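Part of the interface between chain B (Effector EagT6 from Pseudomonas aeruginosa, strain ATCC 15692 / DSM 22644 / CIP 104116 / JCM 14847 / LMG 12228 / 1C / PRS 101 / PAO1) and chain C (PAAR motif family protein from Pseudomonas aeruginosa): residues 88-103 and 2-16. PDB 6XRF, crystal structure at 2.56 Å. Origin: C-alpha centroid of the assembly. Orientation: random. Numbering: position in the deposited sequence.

Chain B 88-103: DYQWQREGRDLMLRQV
Chain C (2-16) DAQAAARLGDEIAHG

Chain B contributes a β-hairpin, strands 88-93 and 96-103 joined by a type I' turn from R93(B) to R96(B), and chain C lays helix 3-14 across it. The helix axis makes 69° with the first strand and 110° with the second, at closest approaches of 10.7 and 10.1 Å. Backbone pairs Y89(B)-L100(B) and W91(B)-L98(B) hold the hairpin in register, so that alternate side chains, Y89(B), W91(B), R93(B), R96(B), L98(B), L100(B) and Q102(B), point toward the helix.

D2(C) occupies the N-cap position, its O accepting from A6(C) N at 3.0 Å. A3(C), pointing sideways, places CB 4.3 Å from Y89(B) OH; that hydroxyl donates to Q102(B) OE1 at 2.7 Å, tying the two strands together beneath the helix start. After Q4(C) and A5(C), which point away, A6(C) turns toward chain B and its CB meets Q102(B) NE2 at 3.9 Å.

A7(C) is the apolar centre. Its CB lies 3.4 Å from W91(B) CZ2 (chi1 p, 85°) and 4.1 Å from L100(B) CD2; the CA atoms of A7(C) and L100(B) are 7.5 Å apart, the closest of the three backbone register pairs. R8(C), extended with all chi angles t, sends NE to E12(C) OE2 (3.2 Å), a salt bridge along the helix. Its CG lies at the guanidinium edge of R93(B), 3.7 Å from NH1, although R93(B) NH2 and R8(C) NE, of like charge, are 4.3 Å apart.

One turn after A7(C), D11(C) (chi1 t) supplies the polar anchor: OD2 accepts a very short 2.4 Å salt-bridged hydrogen bond from R96(B) NH2, while OD1 sits 3.3 Å from L98(B) CD1. H15(C) (chi1 m), just past the helix, donates from ND1 to D11(C) O at 2.7 Å, and its ring stacks on the R96(B) guanidinium, centres 4.5 Å apart, planes at 20°.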

# COMPACT_ATOMS: atom_id res chain seq x y z
N ASP B 88 14.80 3.77 17.08
CA ASP B 88 13.99 2.98 17.99
C ASP B 88 13.30 3.95 18.94
O ASP B 88 13.96 4.54 19.81
CB ASP B 88 14.84 2.00 18.80
CG ASP B 88 15.01 0.67 18.12
OD1 ASP B 88 15.57 -0.23 18.77
OD2 ASP B 88 14.59 0.53 16.96
N TYR B 89 11.98 4.11 18.81
CA TYR B 89 11.28 5.01 19.72
C TYR B 89 9.93 4.42 20.12
O TYR B 89 9.43 3.46 19.53
CB TYR B 89 11.11 6.41 19.11
CG TYR B 89 10.30 6.49 17.84
CD1 TYR B 89 8.92 6.44 17.87
CD2 TYR B 89 10.93 6.64 16.61
CE1 TYR B 89 8.18 6.53 16.71
CE2 TYR B 89 10.20 6.73 15.44
CZ TYR B 89 8.82 6.67 15.50
OH TYR B 89 8.08 6.76 14.35
N GLN B 90 9.35 5.04 21.15
CA GLN B 90 8.26 4.48 21.95
C GLN B 90 7.15 5.52 22.04
O GLN B 90 7.42 6.72 22.16
CB GLN B 90 8.81 4.10 23.33
CG GLN B 90 7.81 3.77 24.41
CD GLN B 90 8.46 3.75 25.79
OE1 GLN B 90 9.17 4.68 26.17
NE2 GLN B 90 8.24 2.67 26.53
N TRP B 91 5.90 5.06 21.95
CA TRP B 91 4.75 5.95 22.06
C TRP B 91 3.56 5.11 22.48
O TRP B 91 3.53 3.89 22.28
CB TRP B 91 4.51 6.71 20.74
CG TRP B 91 3.68 5.94 19.75
CD1 TRP B 91 4.04 4.79 19.12
CD2 TRP B 91 2.37 6.26 19.28
NE1 TRP B 91 3.02 4.36 18.30
CE2 TRP B 91 1.98 5.25 18.38
CE3 TRP B 91 1.47 7.30 19.55
CZ2 TRP B 91 0.75 5.25 17.74
CZ3 TRP B 91 0.24 7.30 18.91
CH2 TRP B 91 -0.10 6.28 18.01
N GLN B 92 2.57 5.77 23.09
CA GLN B 92 1.38 5.11 23.63
C GLN B 92 0.17 5.50 22.79
O GLN B 92 -0.11 6.69 22.62
CB GLN B 92 1.15 5.50 25.09
CG GLN B 92 2.33 5.26 26.01
CD GLN B 92 2.16 5.94 27.35
OE1 GLN B 92 2.40 7.14 27.49
NE2 GLN B 92 1.74 5.17 28.35
N ARG B 93 -0.54 4.50 22.27
CA ARG B 93 -1.83 4.70 21.60
C ARG B 93 -2.89 4.04 22.48
O ARG B 93 -2.91 2.81 22.62
CB ARG B 93 -1.84 4.12 20.19
CG ARG B 93 -3.09 4.48 19.38
CD ARG B 93 -3.32 5.99 19.35
NE ARG B 93 -4.42 6.42 18.48
CZ ARG B 93 -4.37 6.40 17.15
NH1 ARG B 93 -3.28 5.95 16.52
NH2 ARG B 93 -5.40 6.82 16.43
N GLU B 94 -3.77 4.85 23.05
CA GLU B 94 -4.81 4.37 23.96
C GLU B 94 -4.18 3.56 25.10
O GLU B 94 -4.56 2.42 25.37
CB GLU B 94 -5.84 3.55 23.20
CG GLU B 94 -6.62 4.34 22.17
CD GLU B 94 -7.80 5.08 22.77
OE1 GLU B 94 -8.28 4.67 23.85
OE2 GLU B 94 -8.25 6.07 22.15
N GLY B 95 -3.20 4.17 25.75
CA GLY B 95 -2.64 3.65 26.98
C GLY B 95 -1.82 2.38 26.86
O GLY B 95 -1.38 1.86 27.89
N ARG B 96 -1.60 1.87 25.65
CA ARG B 96 -0.80 0.67 25.45
C ARG B 96 0.52 1.05 24.78
O ARG B 96 0.54 1.86 23.85
CB ARG B 96 -1.55 -0.36 24.61
CG ARG B 96 -1.55 -0.11 23.11
CD ARG B 96 -2.65 -0.92 22.45
NE ARG B 96 -2.81 -0.61 21.03
CZ ARG B 96 -3.82 -1.05 20.28
NH1 ARG B 96 -4.76 -1.82 20.82
NH2 ARG B 96 -3.89 -0.72 19.00
N ASP B 97 1.61 0.46 25.27
CA ASP B 97 2.94 0.83 24.81
C ASP B 97 3.19 0.26 23.42
O ASP B 97 3.12 -0.96 23.22
CB ASP B 97 4.00 0.33 25.79
CG ASP B 97 4.42 1.39 26.79
OD1 ASP B 97 4.30 2.60 26.48
OD2 ASP B 97 4.89 1.02 27.89
N LEU B 98 3.49 1.14 22.47
CA LEU B 98 3.87 0.76 21.12
C LEU B 98 5.33 1.13 20.89
O LEU B 98 5.78 2.20 21.30
CB LEU B 98 2.99 1.45 20.08
CG LEU B 98 1.50 1.10 20.06
CD1 LEU B 98 0.87 1.59 18.76
CD2 LEU B 98 1.27 -0.39 20.23
N MET B 99 6.06 0.22 20.25
CA MET B 99 7.46 0.43 19.89
C MET B 99 7.58 0.44 18.38
O MET B 99 7.01 -0.42 17.69
CB MET B 99 8.35 -0.67 20.49
CG MET B 99 9.84 -0.51 20.21
SD MET B 99 10.60 0.81 21.19
CE MET B 99 12.27 0.19 21.34
N LEU B 100 8.32 1.41 17.85
CA LEU B 100 8.59 1.52 16.43
C LEU B 100 10.08 1.39 16.17
O LEU B 100 10.91 1.95 16.90
CB LEU B 100 8.10 2.86 15.86
CG LEU B 100 6.69 2.87 15.26
CD1 LEU B 100 5.64 2.70 16.34
CD2 LEU B 100 6.47 4.15 14.47
N ARG B 101 10.43 0.64 15.13
CA ARG B 101 11.79 0.56 14.62
C ARG B 101 11.72 1.04 13.17
O ARG B 101 11.11 0.38 12.33
CB ARG B 101 12.35 -0.86 14.72
CG ARG B 101 13.77 -1.00 14.17
CD ARG B 101 14.45 -2.25 14.71
NE ARG B 101 15.22 -1.97 15.92
CZ ARG B 101 15.92 -2.89 16.59
NH1 ARG B 101 15.94 -4.15 16.17
NH2 ARG B 101 16.59 -2.55 17.68
N GLN B 102 12.31 2.19 12.90
CA GLN B 102 12.14 2.87 11.62
C GLN B 102 13.50 3.18 11.01
O GLN B 102 14.39 3.70 11.70
CB GLN B 102 11.34 4.16 11.81
CG GLN B 102 10.30 4.41 10.76
CD GLN B 102 9.25 5.37 11.26
OE1 GLN B 102 9.52 6.22 12.10
NE2 GLN B 102 8.03 5.23 10.74
N VAL B 103 13.65 2.87 9.73
CA VAL B 103 14.88 3.14 9.00
C VAL B 103 14.54 4.03 7.81
O VAL B 103 13.63 3.73 7.04
CB VAL B 103 15.57 1.84 8.53
CG1 VAL B 103 16.95 2.14 7.94
CG2 VAL B 103 15.67 0.84 9.69
N ASP C 2 4.26 11.27 7.87
CA ASP C 2 3.40 11.44 9.04
C ASP C 2 3.66 10.28 9.99
O ASP C 2 3.17 9.17 9.78
CB ASP C 2 1.93 11.51 8.62
CG ASP C 2 1.02 11.90 9.77
OD1 ASP C 2 1.54 12.27 10.84
OD2 ASP C 2 -0.22 11.83 9.59
N ALA C 3 4.44 10.54 11.04
CA ALA C 3 4.65 9.52 12.07
C ALA C 3 3.32 9.11 12.70
O ALA C 3 3.11 7.94 13.03
CB ALA C 3 5.61 10.04 13.14
N GLN C 4 2.42 10.08 12.89
CA GLN C 4 1.06 9.80 13.32
C GLN C 4 0.45 8.63 12.56
O GLN C 4 -0.09 7.70 13.16
CB GLN C 4 0.21 11.07 13.12
CG GLN C 4 -0.95 11.25 14.08
CD GLN C 4 -1.80 12.46 13.72
OE1 GLN C 4 -1.72 12.99 12.61
NE2 GLN C 4 -2.63 12.91 14.66
N ALA C 5 0.54 8.67 11.23
CA ALA C 5 -0.15 7.70 10.39
C ALA C 5 0.63 6.40 10.26
O ALA C 5 0.05 5.31 10.34
CB ALA C 5 -0.41 8.30 9.01
N ALA C 6 1.95 6.48 10.04
CA ALA C 6 2.76 5.27 9.98
C ALA C 6 2.58 4.44 11.24
O ALA C 6 2.50 3.21 11.18
CB ALA C 6 4.23 5.63 9.77
N ALA C 7 2.52 5.09 12.40
CA ALA C 7 2.28 4.37 13.64
C ALA C 7 0.86 3.80 13.67
O ALA C 7 0.66 2.62 14.01
CB ALA C 7 2.51 5.28 14.85
N ARG C 8 -0.13 4.61 13.31
CA ARG C 8 -1.50 4.11 13.26
C ARG C 8 -1.62 2.94 12.29
O ARG C 8 -2.20 1.90 12.62
CB ARG C 8 -2.47 5.23 12.88
CG ARG C 8 -3.95 4.86 13.01
CD ARG C 8 -4.87 6.06 12.80
NE ARG C 8 -6.22 5.65 12.39
CZ ARG C 8 -7.24 6.47 12.20
NH1 ARG C 8 -7.11 7.78 12.38
NH2 ARG C 8 -8.42 5.98 11.83
N LEU C 9 -1.05 3.09 11.09
CA LEU C 9 -1.16 2.03 10.09
C LEU C 9 -0.47 0.76 10.57
O LEU C 9 -1.07 -0.32 10.57
CB LEU C 9 -0.56 2.50 8.76
CG LEU C 9 -0.85 1.66 7.52
CD1 LEU C 9 -2.34 1.35 7.38
CD2 LEU C 9 -0.35 2.39 6.28
N GLY C 10 0.79 0.87 10.98
CA GLY C 10 1.51 -0.30 11.45
C GLY C 10 0.81 -0.98 12.62
O GLY C 10 0.81 -2.21 12.72
N ASP C 11 0.21 -0.19 13.51
CA ASP C 11 -0.55 -0.76 14.61
C ASP C 11 -1.80 -1.47 14.10
O ASP C 11 -2.07 -2.62 14.47
CB ASP C 11 -0.94 0.34 15.60
CG ASP C 11 -1.68 -0.20 16.80
OD1 ASP C 11 -1.03 -0.83 17.67
OD2 ASP C 11 -2.91 -0.01 16.89
N GLU C 12 -2.57 -0.81 13.24
CA GLU C 12 -3.82 -1.39 12.77
C GLU C 12 -3.59 -2.71 12.05
O GLU C 12 -4.31 -3.69 12.29
CB GLU C 12 -4.55 -0.39 11.86
CG GLU C 12 -5.66 0.39 12.57
CD GLU C 12 -6.15 1.58 11.77
OE1 GLU C 12 -5.90 1.63 10.55
OE2 GLU C 12 -6.78 2.48 12.37
N ILE C 13 -2.59 -2.77 11.17
CA ILE C 13 -2.37 -3.98 10.39
C ILE C 13 -1.87 -5.11 11.27
O ILE C 13 -2.17 -6.29 11.01
CB ILE C 13 -1.40 -3.69 9.23
CG1 ILE C 13 -2.12 -2.90 8.14
CG2 ILE C 13 -0.83 -4.98 8.67
CD1 ILE C 13 -1.25 -1.91 7.41
N ALA C 14 -1.12 -4.80 12.32
CA ALA C 14 -0.66 -5.85 13.23
C ALA C 14 -1.83 -6.56 13.89
O ALA C 14 -1.78 -7.78 14.11
CB ALA C 14 0.27 -5.25 14.28
N HIS C 15 -2.90 -5.83 14.20
CA HIS C 15 -4.04 -6.37 14.91
C HIS C 15 -5.14 -6.86 13.97
O HIS C 15 -6.28 -7.06 14.42
CB HIS C 15 -4.59 -5.33 15.88
CG HIS C 15 -3.61 -4.90 16.92
ND1 HIS C 15 -2.78 -3.81 16.76
CD2 HIS C 15 -3.29 -5.44 18.12
CE1 HIS C 15 -2.01 -3.69 17.83
NE2 HIS C 15 -2.30 -4.66 18.67
N GLY C 16 -4.83 -7.07 12.69
CA GLY C 16 -5.79 -7.64 11.76
C GLY C 16 -6.83 -6.68 11.22
O GLY C 16 -7.80 -7.14 10.62